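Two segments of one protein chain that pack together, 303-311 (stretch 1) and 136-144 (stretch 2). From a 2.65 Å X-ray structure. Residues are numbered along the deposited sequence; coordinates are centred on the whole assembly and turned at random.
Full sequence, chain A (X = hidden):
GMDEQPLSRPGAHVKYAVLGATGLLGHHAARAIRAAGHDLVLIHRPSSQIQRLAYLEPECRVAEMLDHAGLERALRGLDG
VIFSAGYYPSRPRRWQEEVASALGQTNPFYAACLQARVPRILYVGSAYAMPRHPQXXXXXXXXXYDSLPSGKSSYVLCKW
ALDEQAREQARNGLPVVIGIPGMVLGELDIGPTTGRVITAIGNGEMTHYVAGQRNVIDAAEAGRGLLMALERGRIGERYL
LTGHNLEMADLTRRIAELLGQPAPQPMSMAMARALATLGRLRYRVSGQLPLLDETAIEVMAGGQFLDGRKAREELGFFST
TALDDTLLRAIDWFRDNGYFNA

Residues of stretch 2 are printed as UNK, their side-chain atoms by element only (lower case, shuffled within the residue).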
# COMPACT_ATOMS: atom_id res chain seq x y z
N GLY A 303 7.84 -17.95 1.25
CA GLY A 303 8.54 -18.82 0.31
C GLY A 303 8.77 -20.17 0.94
O GLY A 303 8.54 -20.33 2.14
N GLN A 304 9.22 -21.15 0.14
CA GLN A 304 9.63 -22.46 0.67
C GLN A 304 10.97 -22.94 0.12
O GLN A 304 11.52 -22.35 -0.80
CB GLN A 304 8.57 -23.52 0.41
CG GLN A 304 8.25 -23.77 -1.06
CD GLN A 304 7.15 -24.79 -1.23
OE1 GLN A 304 6.98 -25.69 -0.40
NE2 GLN A 304 6.38 -24.67 -2.30
N PHE A 305 11.49 -24.02 0.72
CA PHE A 305 12.67 -24.71 0.22
C PHE A 305 12.26 -25.45 -1.03
O PHE A 305 11.10 -25.86 -1.15
CB PHE A 305 13.24 -25.72 1.23
CG PHE A 305 13.93 -25.10 2.44
CD1 PHE A 305 14.31 -23.77 2.48
CD2 PHE A 305 14.23 -25.89 3.52
CE1 PHE A 305 14.96 -23.25 3.61
CE2 PHE A 305 14.88 -25.38 4.63
CZ PHE A 305 15.24 -24.05 4.67
N LEU A 306 13.21 -25.63 -1.95
CA LEU A 306 12.96 -26.27 -3.23
C LEU A 306 13.87 -27.50 -3.39
O LEU A 306 14.99 -27.51 -2.92
CB LEU A 306 13.19 -25.26 -4.36
CG LEU A 306 12.42 -23.93 -4.26
CD1 LEU A 306 12.47 -23.14 -5.58
CD2 LEU A 306 10.96 -24.12 -3.83
N ASP A 307 13.33 -28.54 -4.04
CA ASP A 307 14.03 -29.80 -4.30
C ASP A 307 14.55 -29.71 -5.71
O ASP A 307 13.77 -29.56 -6.65
CB ASP A 307 13.03 -30.98 -4.19
CG ASP A 307 13.70 -32.38 -4.26
OD1 ASP A 307 13.00 -33.39 -4.03
OD2 ASP A 307 14.92 -32.47 -4.53
N GLY A 308 15.87 -29.84 -5.87
CA GLY A 308 16.53 -29.76 -7.18
C GLY A 308 16.78 -31.05 -7.94
O GLY A 308 17.46 -31.03 -8.95
N ARG A 309 16.21 -32.16 -7.49
CA ARG A 309 16.52 -33.47 -8.07
C ARG A 309 16.12 -33.66 -9.54
O ARG A 309 16.85 -34.28 -10.32
CB ARG A 309 15.86 -34.59 -7.26
CG ARG A 309 16.53 -34.90 -5.91
CD ARG A 309 15.51 -35.59 -4.98
NE ARG A 309 16.13 -36.48 -3.99
CZ ARG A 309 15.43 -37.23 -3.13
NH1 ARG A 309 14.09 -37.18 -3.14
NH2 ARG A 309 16.07 -38.01 -2.26
N LYS A 310 14.95 -33.15 -9.91
CA LYS A 310 14.44 -33.35 -11.27
C LYS A 310 15.43 -32.75 -12.24
O LYS A 310 15.88 -33.45 -13.14
CB LYS A 310 13.06 -32.71 -11.45
CG LYS A 310 12.38 -33.02 -12.77
CD LYS A 310 10.96 -32.46 -12.77
CE LYS A 310 10.18 -32.81 -14.04
NZ LYS A 310 8.79 -32.22 -14.06
N ALA A 311 15.80 -31.49 -12.04
CA ALA A 311 16.79 -30.82 -12.91
C ALA A 311 18.12 -31.58 -13.00
O ALA A 311 18.71 -31.72 -14.07
CB ALA A 311 17.06 -29.39 -12.44
N UNK A 136 5.36 -30.00 4.59
CA UNK A 136 6.42 -29.06 4.94
C UNK A 136 7.81 -29.39 4.41
O UNK A 136 8.76 -28.68 4.71
N UNK A 137 7.93 -30.45 3.61
CA UNK A 137 9.21 -30.79 2.97
C UNK A 137 9.54 -29.82 1.82
O UNK A 137 8.70 -29.02 1.40
c UNK A 137 9.14 -34.72 2.94
c UNK A 137 8.94 -33.33 3.54
c UNK A 137 9.18 -32.24 2.48
c UNK A 137 9.83 -33.16 4.77
N UNK A 138 10.78 -29.87 1.30
CA UNK A 138 11.09 -28.98 0.21
C UNK A 138 10.22 -29.24 -1.00
O UNK A 138 9.95 -30.39 -1.35
c UNK A 138 11.95 -30.67 1.69
c UNK A 138 13.09 -29.88 1.12
c UNK A 138 12.55 -29.32 -0.11
N UNK A 139 9.79 -28.16 -1.63
CA UNK A 139 8.88 -28.24 -2.75
C UNK A 139 9.47 -28.81 -4.03
O UNK A 139 10.67 -28.74 -4.27
N UNK A 140 8.59 -29.35 -4.86
CA UNK A 140 8.98 -30.06 -6.06
C UNK A 140 7.94 -29.83 -7.15
O UNK A 140 6.86 -29.28 -6.91
n UNK A 140 6.34 -33.12 -4.02
c UNK A 140 9.18 -31.56 -5.75
n UNK A 140 6.98 -32.79 -6.03
c UNK A 140 6.02 -33.30 -5.29
c UNK A 140 7.96 -32.25 -5.21
c UNK A 140 7.55 -32.47 -3.94
N UNK A 141 8.27 -30.26 -8.36
CA UNK A 141 7.49 -29.94 -9.55
C UNK A 141 6.06 -30.53 -9.57
O UNK A 141 5.21 -30.06 -10.33
c UNK A 141 10.76 -30.01 -10.34
c UNK A 141 9.49 -29.60 -11.09
c UNK A 141 8.25 -30.42 -10.77
o UNK A 141 11.81 -29.40 -10.61
o UNK A 141 10.70 -30.93 -9.50
N UNK A 142 5.82 -31.55 -8.76
CA UNK A 142 4.52 -32.20 -8.69
C UNK A 142 3.49 -31.46 -7.87
O UNK A 142 2.34 -31.86 -7.84
N UNK A 143 3.90 -30.39 -7.19
CA UNK A 143 2.98 -29.61 -6.37
C UNK A 143 2.14 -28.71 -7.25
O UNK A 143 2.65 -27.76 -7.80
c UNK A 143 3.72 -30.58 -3.59
c UNK A 143 4.56 -29.50 -4.30
c UNK A 143 3.74 -28.76 -5.35
c UNK A 143 5.08 -28.51 -3.30
N UNK A 144 0.86 -29.00 -7.39
CA UNK A 144 -0.04 -28.17 -8.17
C UNK A 144 -1.23 -27.73 -7.34
O UNK A 144 -1.68 -28.44 -6.45
c UNK A 144 1.59 -28.51 -12.42
c UNK A 144 2.26 -29.70 -12.46
c UNK A 144 -0.57 -28.95 -9.36
c UNK A 144 0.68 -28.27 -11.41
c UNK A 144 2.02 -30.65 -11.49
c UNK A 144 0.44 -29.21 -10.43
c UNK A 144 1.11 -30.40 -10.49
O HOH W 1 13.13 -31.80 -8.08
O HOH W 2 14.68 -29.66 -10.06

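Position 136 has no side-chain atoms and touches nothing on stretch 1. Its phi is 76°, a positive value that by itself favours glycine. It is Gly136.

Position 137 carries four carbons, forked at the second. The CA-to-CB bond points away from stretch 1, and the side chain does not reach stretch 1. A four-carbon chain that forks at its second atom is leucine, so this is Leu137.

Position 138 has three carbons that close a ring onto the backbone N. Its CB lies 3.9 Å from Phe305 CB, an apolar contact. Its CA is 3.4 Å from Phe305 O, close enough for a CA-H...O contact. Only proline closes such a ring. The residue is Pro138, with its ring in the C-gamma exo pucker.

Position 139 again has no side-chain atoms, and here the surroundings agree. An ideal CB would point toward stretch 1 and lie 3.0 Å from Gln304 CD, which is a clash. The residue is Gly139. Its backbone works in both directions: Gly139 N donates to Phe305 O at 2.7 Å, and Gly139 O accepts from Asp307 N at 2.7 Å. Leu306 CA also approaches Gly139 O at 3.5 Å, as a CA-H...O contact.

Position 140 shows one carbon and then a five-membered ring of three carbons and two nitrogens. Its CB is 4.2 Å from Asp307 CB. The ring is an imidazole, so the residue is His140. The ring serves its own stretch: the backbone N of position 142 donates to His140 ND1 at 3.2 Å.

Position 141 has three carbons, the third carrying two oxygens. The CA-to-CB bond points toward stretch 1, and the carboxylate reaches the start of its helix. A carboxylate at this length is Glu141. Glu141 CD is 3.5 Å from Lys310 CD, so the acid lies against the aliphatic part of the lysine. Water 1 joins Glu141 OE2 (2.9 Å) to Lys310 N (2.9 Å), and water 2 joins Glu141 OE1 (2.9 Å) to Ala311 N (2.9 Å).

Position 142 has no side-chain atoms and makes no contact with stretch 1. A CB here would be crowded by His140 CE1 at 3.1 Å. It is Gly142.

Position 143 has four carbons, forked at the second. Its CA-to-CB bond points toward stretch 1, and a branch carbon lies near the amide of Gln304. It is Leu143, with Leu143 CD1 4.2 Å from Gln304 NE2. It closes a type I turn, with Leu143 N donating to His140 O at 3.2 Å.

Position 144 has one carbon and then a ring of six carbons. It is Phe144, which is out of reach of stretch 1.

A single beta bridge between Leu306 and Gly139 holds one part of the contact. Its two short backbone hydrogen bonds fix the register, and the absence of a side chain at Gly139 leaves room for Gln304. In the other part, Glu141 lies against Lys310, and two waters link its carboxylate to backbone nitrogens at the start of the helix. Together the stretches bury 442 Å².

Stretch 2 (136-144) GLPGHEGLF
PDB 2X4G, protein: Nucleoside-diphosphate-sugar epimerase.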